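Local coordinates for ERPP protein (Borrelia burgdorferi, PDB 4BOB) that probably binds the complement regulator factor H as a lipoprotein on the outer surface of the Lyme disease spirochaete, at residues E59-D64 against S78-E83; F35-K40 against Y152-E157. All coordinates share one frame; numbering follows the deposited sequence.

Interaction 1. Residues E59-D64 against S78-E83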
loop_
_atom_site.group_PDB
_atom_site.type_symbol
_atom_site.label_atom_id
_atom_site.label_comp_id
_atom_site.label_asym_id
_atom_site.label_seq_id
_atom_site.Cartn_x
_atom_site.Cartn_y
_atom_site.Cartn_z
ATOM N N GLU A 59 14.195 5.062 -3.124
ATOM C CA GLU A 59 15.202 4.936 -4.210
ATOM C C GLU A 59 15.732 6.283 -4.702
ATOM O O GLU A 59 15.068 7.319 -4.571
ATOM C CB GLU A 59 14.624 4.276 -5.484
ATOM C CG GLU A 59 13.602 3.171 -5.344
ATOM C CD GLU A 59 14.231 1.800 -5.220
ATOM O OE1 GLU A 59 14.848 1.543 -4.147
ATOM O OE2 GLU A 59 14.091 0.985 -6.183
ATOM N N GLU A 60 16.900 6.231 -5.347
ATOM C CA GLU A 60 17.404 7.330 -6.198
ATOM C C GLU A 60 16.246 8.001 -6.963
ATOM O O GLU A 60 16.157 9.230 -7.041
ATOM C CB GLU A 60 18.469 6.778 -7.178
ATOM C CG GLU A 60 18.943 7.712 -8.294
ATOM C CD GLU A 60 19.624 8.989 -7.795
ATOM O OE1 GLU A 60 20.140 9.017 -6.646
ATOM O OE2 GLU A 60 19.652 9.976 -8.571
ATOM N N ASN A 61 15.370 7.173 -7.527
ATOM C CA ASN A 61 14.145 7.655 -8.143
ATOM C C ASN A 61 12.937 6.816 -7.682
ATOM O O ASN A 61 12.868 5.607 -7.958
ATOM C CB ASN A 61 14.275 7.661 -9.669
ATOM C CG ASN A 61 12.976 8.036 -10.359
ATOM O OD1 ASN A 61 12.144 8.765 -9.805
ATOM N ND2 ASN A 61 12.789 7.534 -11.574
ATOM N N GLY A 62 12.025 7.476 -6.952
ATOM C CA GLY A 62 10.804 6.874 -6.465
ATOM C C GLY A 62 10.846 6.188 -5.112
ATOM O O GLY A 62 11.660 6.496 -4.256
ATOM N N ILE A 63 9.901 5.270 -4.932
ATOM C CA ILE A 63 9.755 4.439 -3.741
ATOM C C ILE A 63 9.526 3.031 -4.281
ATOM O O ILE A 63 8.817 2.868 -5.282
ATOM C CB ILE A 63 8.468 4.808 -2.903
ATOM C CG1 ILE A 63 8.245 6.334 -2.734
ATOM C CG2 ILE A 63 8.455 4.087 -1.556
ATOM C CD1 ILE A 63 8.796 6.957 -1.465
ATOM N N ASP A 64 10.117 2.023 -3.647
ATOM C CA ASP A 64 9.609 0.654 -3.776
ATOM C C ASP A 64 8.959 0.316 -2.456
ATOM O O ASP A 64 9.423 0.757 -1.402
ATOM C CB ASP A 64 10.701 -0.393 -4.049
ATOM C CG ASP A 64 10.112 -1.796 -4.316
ATOM O OD1 ASP A 64 9.416 -1.950 -5.331
ATOM O OD2 ASP A 64 10.319 -2.741 -3.524
ATOM N N SER A 78 5.190 0.210 -6.653
ATOM C CA SER A 78 6.261 1.194 -6.758
ATOM C C SER A 78 5.795 2.428 -7.549
ATOM O O SER A 78 4.750 2.419 -8.191
ATOM C CB SER A 78 7.467 0.581 -7.460
ATOM O OG SER A 78 7.192 0.389 -8.851
ATOM N N LEU A 79 6.608 3.477 -7.513
ATOM C CA LEU A 79 6.247 4.794 -8.060
ATOM C C LEU A 79 7.520 5.624 -8.160
ATOM O O LEU A 79 8.412 5.451 -7.339
ATOM C CB LEU A 79 5.250 5.458 -7.131
ATOM C CG LEU A 79 5.835 5.738 -5.746
ATOM C CD1 LEU A 79 6.146 7.225 -5.609
ATOM C CD2 LEU A 79 4.927 5.256 -4.613
ATOM N N LYS A 80 7.612 6.511 -9.149
ATOM C CA LYS A 80 8.840 7.310 -9.351
ATOM C C LYS A 80 8.816 8.655 -8.593
ATOM O O LYS A 80 7.797 8.991 -7.971
ATOM C CB LYS A 80 9.040 7.567 -10.830
ATOM C CG LYS A 80 8.991 6.333 -11.727
ATOM C CD LYS A 80 8.195 6.697 -12.980
ATOM C CE LYS A 80 8.380 5.732 -14.132
ATOM N NZ LYS A 80 7.362 6.025 -15.189
ATOM N N GLU A 81 9.920 9.426 -8.650
ATOM C CA GLU A 81 10.030 10.704 -7.879
ATOM C C GLU A 81 8.797 11.595 -7.958
ATOM O O GLU A 81 8.277 12.016 -6.919
ATOM C CB GLU A 81 11.234 11.561 -8.295
ATOM C CG GLU A 81 12.559 11.283 -7.577
ATOM C CD GLU A 81 12.447 11.072 -6.071
ATOM O OE1 GLU A 81 12.503 12.058 -5.299
ATOM O OE2 GLU A 81 12.343 9.894 -5.659
ATOM N N SER A 82 8.325 11.869 -9.172
ATOM C CA SER A 82 7.180 12.771 -9.397
ATOM C C SER A 82 5.877 12.459 -8.580
ATOM O O SER A 82 5.148 13.388 -8.190
ATOM C CB SER A 82 6.880 12.854 -10.897
ATOM O OG SER A 82 6.720 11.560 -11.439
ATOM N N GLU A 83 5.606 11.184 -8.289
ATOM C CA GLU A 83 4.428 10.813 -7.480
ATOM C C GLU A 83 4.681 10.801 -5.963
ATOM O O GLU A 83 3.749 10.531 -5.158
ATOM C CB GLU A 83 3.905 9.449 -7.918
ATOM C CG GLU A 83 3.260 9.492 -9.277
ATOM C CD GLU A 83 2.256 10.616 -9.386
ATOM O OE1 GLU A 83 1.334 10.691 -8.526
ATOM O OE2 GLU A 83 2.403 11.427 -10.323
#

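Interaction 2. Residues F35-K40 against Y152-E157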
loop_
_atom_site.group_PDB
_atom_site.type_symbol
_atom_site.label_atom_id
_atom_site.label_comp_id
_atom_site.label_asym_id
_atom_site.label_seq_id
_atom_site.Cartn_x
_atom_site.Cartn_y
_atom_site.Cartn_z
ATOM N N PHE A 35 11.774 1.645 6.014
ATOM C CA PHE A 35 11.062 1.263 7.213
ATOM C C PHE A 35 9.926 0.270 6.913
ATOM O O PHE A 35 9.617 -0.040 5.754
ATOM C CB PHE A 35 10.566 2.511 7.944
ATOM C CG PHE A 35 9.430 3.206 7.262
ATOM C CD1 PHE A 35 9.661 4.097 6.233
ATOM C CD2 PHE A 35 8.125 2.964 7.655
ATOM C CE1 PHE A 35 8.612 4.733 5.602
ATOM C CE2 PHE A 35 7.073 3.605 7.046
ATOM C CZ PHE A 35 7.317 4.499 6.020
ATOM N N THR A 36 9.335 -0.242 7.981
ATOM C CA THR A 36 8.320 -1.271 7.886
ATOM C C THR A 36 7.119 -0.770 8.640
ATOM O O THR A 36 7.244 0.077 9.540
ATOM C CB THR A 36 8.804 -2.608 8.484
ATOM O OG1 THR A 36 10.167 -2.824 8.114
ATOM C CG2 THR A 36 8.020 -3.756 7.936
ATOM N N VAL A 37 5.958 -1.273 8.233
ATOM C CA VAL A 37 4.681 -0.954 8.885
ATOM C C VAL A 37 3.696 -2.109 8.618
ATOM O O VAL A 37 3.725 -2.732 7.556
ATOM C CB VAL A 37 4.132 0.444 8.439
ATOM C CG1 VAL A 37 4.253 0.641 6.927
ATOM C CG2 VAL A 37 2.700 0.662 8.921
ATOM N N LYS A 38 2.861 -2.404 9.607
ATOM C CA LYS A 38 1.879 -3.476 9.501
ATOM C C LYS A 38 0.848 -3.163 8.412
ATOM O O LYS A 38 0.381 -2.036 8.304
ATOM C CB LYS A 38 1.145 -3.684 10.859
ATOM C CG LYS A 38 1.858 -4.597 11.859
ATOM C CD LYS A 38 1.633 -6.071 11.505
ATOM C CE LYS A 38 2.542 -7.019 12.277
ATOM N NZ LYS A 38 2.554 -8.375 11.664
ATOM N N ILE A 39 0.505 -4.171 7.612
ATOM C CA ILE A 39 -0.606 -4.060 6.668
ATOM C C ILE A 39 -1.655 -5.124 6.952
ATOM O O ILE A 39 -1.325 -6.251 7.307
ATOM C CB ILE A 39 -0.164 -4.091 5.169
ATOM C CG1 ILE A 39 -1.396 -3.994 4.248
ATOM C CG2 ILE A 39 0.710 -5.303 4.847
ATOM C CD1 ILE A 39 -1.170 -3.190 2.992
ATOM N N LYS A 40 -2.915 -4.704 6.808
ATOM C CA LYS A 40 -4.088 -5.568 6.862
ATOM C C LYS A 40 -4.843 -5.690 5.530
ATOM O O LYS A 40 -4.792 -4.791 4.689
ATOM C CB LYS A 40 -5.080 -4.968 7.841
ATOM C CG LYS A 40 -4.598 -4.828 9.258
ATOM C CD LYS A 40 -5.624 -4.036 10.035
ATOM C CE LYS A 40 -5.303 -4.032 11.518
ATOM N NZ LYS A 40 -5.884 -5.230 12.190
ATOM N N TYR A 152 -7.328 -2.728 1.521
ATOM C CA TYR A 152 -6.117 -2.671 2.356
ATOM C C TYR A 152 -6.093 -1.496 3.339
ATOM O O TYR A 152 -6.695 -0.452 3.086
ATOM C CB TYR A 152 -4.852 -2.576 1.479
ATOM C CG TYR A 152 -4.511 -3.812 0.667
ATOM C CD1 TYR A 152 -3.849 -4.908 1.257
ATOM C CD2 TYR A 152 -4.819 -3.884 -0.689
ATOM C CE1 TYR A 152 -3.524 -6.033 0.516
ATOM C CE2 TYR A 152 -4.502 -5.010 -1.430
ATOM C CZ TYR A 152 -3.854 -6.079 -0.826
ATOM O OH TYR A 152 -3.524 -7.203 -1.553
ATOM N N ALA A 153 -5.330 -1.680 4.427
ATOM C CA ALA A 153 -5.320 -0.778 5.584
ATOM C C ALA A 153 -3.997 -0.843 6.299
ATOM O O ALA A 153 -3.587 -1.927 6.734
ATOM C CB ALA A 153 -6.451 -1.113 6.566
ATOM N N ILE A 154 -3.365 0.333 6.430
ATOM C CA ILE A 154 -2.092 0.533 7.151
ATOM C C ILE A 154 -2.298 1.601 8.242
ATOM O O ILE A 154 -2.947 2.601 7.981
ATOM C CB ILE A 154 -0.997 0.969 6.152
ATOM C CG1 ILE A 154 -0.520 -0.232 5.351
ATOM C CG2 ILE A 154 0.212 1.584 6.850
ATOM C CD1 ILE A 154 0.325 0.148 4.153
ATOM N N PRO A 155 -1.752 1.410 9.464
ATOM C CA PRO A 155 -2.080 2.408 10.505
ATOM C C PRO A 155 -1.489 3.771 10.199
ATOM O O PRO A 155 -0.376 3.866 9.718
ATOM C CB PRO A 155 -1.460 1.817 11.773
ATOM C CG PRO A 155 -0.301 1.030 11.257
ATOM C CD PRO A 155 -0.817 0.395 9.985
ATOM N N LEU A 156 -2.256 4.816 10.456
ATOM C CA LEU A 156 -1.863 6.172 10.075
ATOM C C LEU A 156 -0.646 6.689 10.868
ATOM O O LEU A 156 0.318 7.145 10.284
ATOM C CB LEU A 156 -3.055 7.116 10.220
ATOM C CG LEU A 156 -2.771 8.574 9.876
ATOM C CD1 LEU A 156 -2.102 8.751 8.509
ATOM C CD2 LEU A 156 -4.059 9.381 9.961
ATOM N N GLU A 157 -0.705 6.565 12.190
ATOM C CA GLU A 157 0.353 7.005 13.112
ATOM C C GLU A 157 1.757 6.495 12.789
ATOM O O GLU A 157 2.754 7.223 12.948
ATOM C CB GLU A 157 -0.000 6.582 14.544
ATOM C CG GLU A 157 1.168 6.675 15.520
ATOM C CD GLU A 157 0.743 6.973 16.939
ATOM O OE1 GLU A 157 -0.433 6.687 17.289
ATOM O OE2 GLU A 157 1.604 7.496 17.695
#

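Interaction 1. Residues E59-D64 against S78-E83
Asn61 and Glu81 meet where the hairpin of strands 63-69 and 72-79 opens, and the side chain of each accepts a backbone N-H from the facing segment, Asn61 from Glu81 and Glu81 from Gly62. With CG anti to its backbone N (chi1 175°), Asn61 extends its amide so that OD1 accepts from Glu81 N at 2.6 Å, the donor tilted from the carbonyl plane. The Glu81 chain bends at chi2 and runs past the amide in the opposite direction, its carboxylate plane turned 69° from it. Glu81 OE2 receives Gly62 N at 2.8 Å through its anti lone pair and also makes a salt bridge with Lys58, which would be expected to stabilise its negative charge.

Backbone bonds follow: Ile63 N reaches Leu79 O at 2.8 Å, and Leu79 N reaches Ile63 O at 3.2 Å. They define an antiparallel hydrogen-bonded pair, next to the non-hydrogen-bonded pair Asp64 and Ser78.

The apolar contact lies on the face of Ile63 and Leu79, whose side chains run side by side in the same direction, CG1 of Ile63 meeting CD1 of Leu79 at 3.7 Å. On the other face, Asp64 OD1 lies near Ser78 CB.

Strand 48-58 flanks the pairing beyond Asp64, which bonds to Arg57 through the backbone, while Leu79 packs on Val84 and Phe87 of helix 84-93 and on Phe97 of strand 96-98.

Interaction 2. Residues F35-K40 against Y152-E157
Ile39 meets Tyr152 and Ile154 where strand 34-42, the first of the chain, lies beside strand 149-155, the last, in the middle of the large antiparallel sheet. The short strand segments run at 153° to one another. From Ile39 CB, 3.9 Å from Ile154 CG1, the side chain sets out with CG1 anti to the backbone N (chi1 179°). CG1 passes Ala153 O and the Tyr152 ring, and the chain ends with CD1 between two partners, 3.6 Å from Tyr152 CD1 and 3.8 Å from Ile154 CD1. The methyl approaches the tyrosine ring obliquely. Beyond Ile39 the ring also packs edge-to-face with Phe76, and its hydroxyl bonds to Glu108.

Further along, Val37 and Ile154 cross at about a right angle, Val37 CG2 lying 3.4 Å from Ile154 CG2. The same Val37 methyl touches the Pro155 ring. Helix 156-162 covers this end of the contact, Val158 packing on Val37 and Leu159 on Ile154.

Between these two segments, the backbone pairs at Lys40 and Ala153, an antiparallel hydrogen-bonded pair: Lys40 N donates to Ala153 O at 2.9 Å, and Ala153 N to Lys40 O at 3.2 Å. The aliphatic start of Lys40 passes Ala153 O before its amino group leaves for a salt bridge with Asp50. The next hydrogen-bonded position would join Lys38 and Pro155, but Pro155, the N-cap of helix 156-162, has no N-H to give; its CD lies instead 3.2 Å from Lys38 O.

Both contacts belong to the same antiparallel sheet, interaction 1 at one edge, on strands 63-69 and 72-79, and interaction 2 between two inner strands. Their centres lie 19 Å apart and their nearest atoms about 7 Å, with no direct touch. Strand 48-58 lies between them in the sheet, as the neighbour of both strand 63-69 and strand 34-42. Along the chain, the contact 59-64/78-83, at the open end of a local hairpin, is nested inside the long loop that 35-40/152-157 closes by bringing the first strand beside the last. Phe76, the ring neighbour of Tyr152, lies on strand 72-79 two residues before Ser78, so this strand takes part in both surroundings.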